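Local coordinates for protein UDP-N-acetylglucosamine 2-epimerase (Listeria monocytogenes, PDB 3OT5) that probably interconverts UDP-N-acetylglucosamine and UDP-N-acetylmannosamine by inverting the configuration at C2 of the sugar, at residues A[220-232]-A[251-265]. Numbering follows the deposited sequence.
Sequences NLGDNRLILMTAH and IVESREDTELVYPMH
N224 and E259 both carry CG anti to the carbonyl carbon (chi1 -72° and -67°), which brings amide and carboxylate together at the start of two parallel strands, their side chains crossing at about a right angle and the two planes 61° apart. N224 ND2 donates to E259 OE2 at 2.7 Å, reaching the anti lone pair of that oxygen, while the acceptor lies in the amide plane. The other oxygen, OE1, is bound by H285 NE2 and has L221 CD1 3.7 Å away, so the buried carboxylate has a separate partner for each oxygen.

On the face bearing R225 and I227, the arginine chain bends at chi3 and brings NH2 to D257 OD1 at 3.1 Å. This salt bridge meets the syn side of OD1 but is tilted out of the carboxylate plane; NH1 bonds instead to L359 O. From this end the strands pair in regular parallel fashion: R225 and I227 each bond through N and O to residues flanking T258 and L260, from R225 N to D257 O (2.7 Å) through to V261 N on I227 O (2.9 Å), and M229 N then reaches V261 O. Farther along the same face, I227 CD1 touches I251 CG2 at 4.0 Å, and L260 CD1 packs against I227 CG2 and M229 CB. M229 SD lies obliquely beside the Y262 ring, 5.2 Å from its centroid, a Met-aromatic contact. L228 CD1 lies against V261 CG1 on the reverse face.

Helix 240-254 links the strands in a beta-alpha-beta crossover of the second Rossmann-like domain and covers M229, L260 and Y262, while helix 348-360 packs on I251 and T258. Helix 292-301 lies over L221 and L228 on the other face, and strands 302-307 and 284-287 continue the sheet beyond 225-229 and 258-263, respectively.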
# COMPACT_ATOMS: atom_id res chain seq x y z
N ASN A 220 8.34 -15.17 21.87
CA ASN A 220 8.24 -16.58 22.24
C ASN A 220 8.34 -17.48 21.03
O ASN A 220 8.30 -18.70 21.15
CB ASN A 220 6.93 -16.85 22.98
CG ASN A 220 6.84 -16.12 24.31
OD1 ASN A 220 7.75 -15.36 24.68
ND2 ASN A 220 5.76 -16.35 25.05
N LEU A 221 8.50 -16.87 19.85
CA LEU A 221 8.57 -17.61 18.59
C LEU A 221 9.69 -18.67 18.59
O LEU A 221 9.47 -19.81 18.18
CB LEU A 221 8.73 -16.63 17.42
CG LEU A 221 8.41 -17.17 16.03
CD1 LEU A 221 6.94 -17.57 15.97
CD2 LEU A 221 8.71 -16.14 14.95
N GLY A 222 10.87 -18.29 19.07
CA GLY A 222 12.01 -19.21 19.11
C GLY A 222 12.47 -19.57 17.71
O GLY A 222 12.67 -18.68 16.88
N ASP A 223 12.65 -20.86 17.44
CA ASP A 223 13.09 -21.33 16.13
C ASP A 223 11.91 -21.60 15.18
O ASP A 223 12.12 -21.97 14.02
CB ASP A 223 13.93 -22.61 16.27
CG ASP A 223 15.23 -22.39 17.05
OD1 ASP A 223 15.79 -23.39 17.55
OD2 ASP A 223 15.69 -21.23 17.17
N ASN A 224 10.68 -21.41 15.65
CA ASN A 224 9.50 -21.64 14.82
C ASN A 224 9.31 -20.67 13.68
O ASN A 224 9.67 -19.50 13.77
CB ASN A 224 8.22 -21.63 15.66
CG ASN A 224 8.10 -22.85 16.52
OD1 ASN A 224 8.64 -23.90 16.20
ND2 ASN A 224 7.34 -22.73 17.60
N ARG A 225 8.70 -21.18 12.61
CA ARG A 225 8.42 -20.40 11.42
C ARG A 225 7.04 -19.78 11.52
O ARG A 225 6.03 -20.48 11.62
CB ARG A 225 8.57 -21.27 10.19
CG ARG A 225 10.01 -21.75 10.05
CD ARG A 225 10.20 -22.70 8.92
NE ARG A 225 9.49 -23.96 9.12
CZ ARG A 225 9.43 -24.91 8.20
NH1 ARG A 225 10.03 -24.72 7.03
NH2 ARG A 225 8.77 -26.03 8.44
N LEU A 226 7.01 -18.46 11.50
CA LEU A 226 5.79 -17.70 11.63
C LEU A 226 5.01 -17.63 10.32
O LEU A 226 5.53 -17.21 9.28
CB LEU A 226 6.13 -16.29 12.13
CG LEU A 226 5.00 -15.25 12.22
CD1 LEU A 226 3.84 -15.75 13.06
CD2 LEU A 226 5.54 -13.94 12.79
N ILE A 227 3.76 -18.07 10.38
CA ILE A 227 2.86 -17.99 9.25
C ILE A 227 1.83 -16.94 9.64
O ILE A 227 1.22 -17.02 10.70
CB ILE A 227 2.11 -19.25 8.96
CG1 ILE A 227 3.08 -20.38 8.58
CG2 ILE A 227 1.11 -18.98 7.81
CD1 ILE A 227 2.39 -21.69 8.39
N LEU A 228 1.65 -15.95 8.79
CA LEU A 228 0.71 -14.88 9.05
C LEU A 228 -0.42 -15.01 8.04
O LEU A 228 -0.19 -15.32 6.87
CB LEU A 228 1.43 -13.54 8.89
CG LEU A 228 0.73 -12.22 9.18
CD1 LEU A 228 0.18 -12.17 10.59
CD2 LEU A 228 1.72 -11.08 8.93
N MET A 229 -1.66 -14.82 8.50
CA MET A 229 -2.82 -14.90 7.62
C MET A 229 -3.78 -13.72 7.81
O MET A 229 -4.00 -13.27 8.93
CB MET A 229 -3.60 -16.18 7.88
CG MET A 229 -4.83 -16.30 7.01
SD MET A 229 -5.77 -17.76 7.36
CE MET A 229 -7.18 -17.49 6.28
N THR A 230 -4.31 -13.22 6.70
CA THR A 230 -5.30 -12.15 6.72
C THR A 230 -6.22 -12.35 5.52
O THR A 230 -5.78 -12.82 4.47
CB THR A 230 -4.70 -10.74 6.66
OG1 THR A 230 -3.95 -10.57 5.45
CG2 THR A 230 -3.79 -10.49 7.86
N ALA A 231 -7.48 -12.04 5.72
CA ALA A 231 -8.48 -12.16 4.69
C ALA A 231 -9.54 -11.12 4.97
O ALA A 231 -10.18 -11.16 6.03
CB ALA A 231 -9.08 -13.56 4.69
N HIS A 232 -9.69 -10.16 4.07
CA HIS A 232 -10.70 -9.11 4.25
C HIS A 232 -11.66 -8.95 3.07
O HIS A 232 -12.58 -8.14 3.13
CB HIS A 232 -10.01 -7.78 4.59
CG HIS A 232 -9.30 -7.79 5.91
ND1 HIS A 232 -9.90 -7.39 7.08
CD2 HIS A 232 -8.04 -8.18 6.24
CE1 HIS A 232 -9.04 -7.52 8.08
NE2 HIS A 232 -7.91 -8.00 7.60
N ILE A 251 -2.07 -27.28 8.45
CA ILE A 251 -0.68 -26.95 8.15
C ILE A 251 0.07 -26.91 9.49
O ILE A 251 1.15 -27.51 9.63
CB ILE A 251 -0.54 -25.57 7.44
CG1 ILE A 251 -1.19 -25.60 6.05
CG2 ILE A 251 0.92 -25.19 7.27
CD1 ILE A 251 -1.27 -24.22 5.38
N VAL A 252 -0.52 -26.22 10.46
CA VAL A 252 0.07 -26.10 11.79
C VAL A 252 0.23 -27.46 12.48
O VAL A 252 1.28 -27.73 13.07
CB VAL A 252 -0.75 -25.15 12.68
CG1 VAL A 252 -0.28 -25.23 14.14
CG2 VAL A 252 -0.65 -23.74 12.14
N GLU A 253 -0.78 -28.32 12.41
CA GLU A 253 -0.70 -29.65 13.04
C GLU A 253 0.32 -30.56 12.35
O GLU A 253 1.00 -31.34 13.01
CB GLU A 253 -2.07 -30.35 13.05
CG GLU A 253 -3.12 -29.66 13.91
CD GLU A 253 -4.44 -30.41 13.94
OE1 GLU A 253 -4.48 -31.60 13.55
OE2 GLU A 253 -5.44 -29.81 14.38
N SER A 254 0.43 -30.44 11.03
CA SER A 254 1.34 -31.26 10.24
C SER A 254 2.80 -30.85 10.36
O SER A 254 3.69 -31.68 10.16
CB SER A 254 0.93 -31.21 8.77
OG SER A 254 -0.40 -31.69 8.60
N ARG A 255 3.04 -29.58 10.66
CA ARG A 255 4.39 -29.04 10.80
C ARG A 255 4.51 -28.37 12.17
O ARG A 255 4.06 -27.23 12.37
CB ARG A 255 4.68 -28.04 9.68
CG ARG A 255 4.66 -28.64 8.30
CD ARG A 255 5.75 -29.72 8.15
NE ARG A 255 5.78 -30.27 6.79
CZ ARG A 255 5.05 -31.31 6.38
NH1 ARG A 255 5.15 -31.71 5.12
NH2 ARG A 255 4.21 -31.94 7.20
N GLU A 256 5.15 -29.07 13.10
CA GLU A 256 5.29 -28.60 14.48
C GLU A 256 6.22 -27.43 14.70
O GLU A 256 6.16 -26.80 15.75
CB GLU A 256 5.69 -29.76 15.39
CG GLU A 256 4.64 -30.85 15.43
CD GLU A 256 4.97 -31.94 16.42
OE1 GLU A 256 5.83 -31.73 17.30
OE2 GLU A 256 4.34 -33.02 16.33
N ASP A 257 7.08 -27.12 13.74
CA ASP A 257 7.96 -25.97 13.91
C ASP A 257 7.37 -24.69 13.29
O ASP A 257 8.09 -23.76 12.96
CB ASP A 257 9.38 -26.25 13.38
CG ASP A 257 9.41 -26.62 11.91
OD1 ASP A 257 8.33 -26.90 11.33
OD2 ASP A 257 10.52 -26.67 11.35
N THR A 258 6.04 -24.65 13.16
CA THR A 258 5.36 -23.47 12.63
C THR A 258 4.38 -22.90 13.64
O THR A 258 3.87 -23.61 14.51
CB THR A 258 4.52 -23.79 11.38
OG1 THR A 258 3.46 -24.69 11.73
CG2 THR A 258 5.37 -24.39 10.28
N GLU A 259 4.14 -21.61 13.52
CA GLU A 259 3.17 -20.93 14.36
C GLU A 259 2.34 -20.04 13.44
O GLU A 259 2.85 -19.52 12.46
CB GLU A 259 3.83 -20.12 15.48
CG GLU A 259 4.52 -20.99 16.52
CD GLU A 259 4.85 -20.24 17.79
OE1 GLU A 259 4.27 -19.16 18.03
OE2 GLU A 259 5.68 -20.77 18.57
N LEU A 260 1.06 -19.92 13.76
CA LEU A 260 0.14 -19.14 12.96
C LEU A 260 -0.37 -17.96 13.75
O LEU A 260 -0.74 -18.11 14.91
CB LEU A 260 -1.05 -20.01 12.52
CG LEU A 260 -2.27 -19.33 11.85
CD1 LEU A 260 -1.91 -18.60 10.57
CD2 LEU A 260 -3.36 -20.36 11.57
N VAL A 261 -0.34 -16.79 13.13
CA VAL A 261 -0.86 -15.58 13.73
C VAL A 261 -2.00 -15.16 12.81
O VAL A 261 -1.82 -15.04 11.61
CB VAL A 261 0.19 -14.46 13.83
CG1 VAL A 261 -0.46 -13.18 14.35
CG2 VAL A 261 1.33 -14.88 14.73
N TYR A 262 -3.18 -14.98 13.39
CA TYR A 262 -4.33 -14.59 12.64
C TYR A 262 -5.07 -13.45 13.30
O TYR A 262 -5.81 -13.67 14.25
CB TYR A 262 -5.30 -15.77 12.44
CG TYR A 262 -6.58 -15.32 11.77
CD1 TYR A 262 -6.58 -14.88 10.45
CD2 TYR A 262 -7.79 -15.33 12.46
CE1 TYR A 262 -7.76 -14.45 9.84
CE2 TYR A 262 -8.97 -14.92 11.84
CZ TYR A 262 -8.95 -14.47 10.54
OH TYR A 262 -10.11 -14.05 9.94
N PRO A 263 -4.83 -12.22 12.83
CA PRO A 263 -5.56 -11.09 13.37
C PRO A 263 -7.00 -11.30 12.94
O PRO A 263 -7.32 -11.18 11.76
CB PRO A 263 -4.93 -9.88 12.67
CG PRO A 263 -3.62 -10.36 12.18
CD PRO A 263 -3.83 -11.79 11.85
N MET A 264 -7.86 -11.66 13.88
CA MET A 264 -9.24 -11.95 13.54
C MET A 264 -10.04 -10.79 12.97
O MET A 264 -10.00 -9.69 13.49
CB MET A 264 -9.98 -12.49 14.75
CG MET A 264 -9.53 -13.87 15.16
SD MET A 264 -10.48 -14.40 16.57
CE MET A 264 -9.94 -13.20 17.79
N HIS A 265 -10.79 -11.07 11.91
CA HIS A 265 -11.64 -10.07 11.30
C HIS A 265 -12.71 -9.75 12.35
O HIS A 265 -13.04 -10.58 13.19
CB HIS A 265 -12.27 -10.59 10.00
CG HIS A 265 -13.00 -9.54 9.23
ND1 HIS A 265 -14.34 -9.26 9.43
CD2 HIS A 265 -12.58 -8.69 8.26
CE1 HIS A 265 -14.71 -8.28 8.61
NE2 HIS A 265 -13.66 -7.92 7.90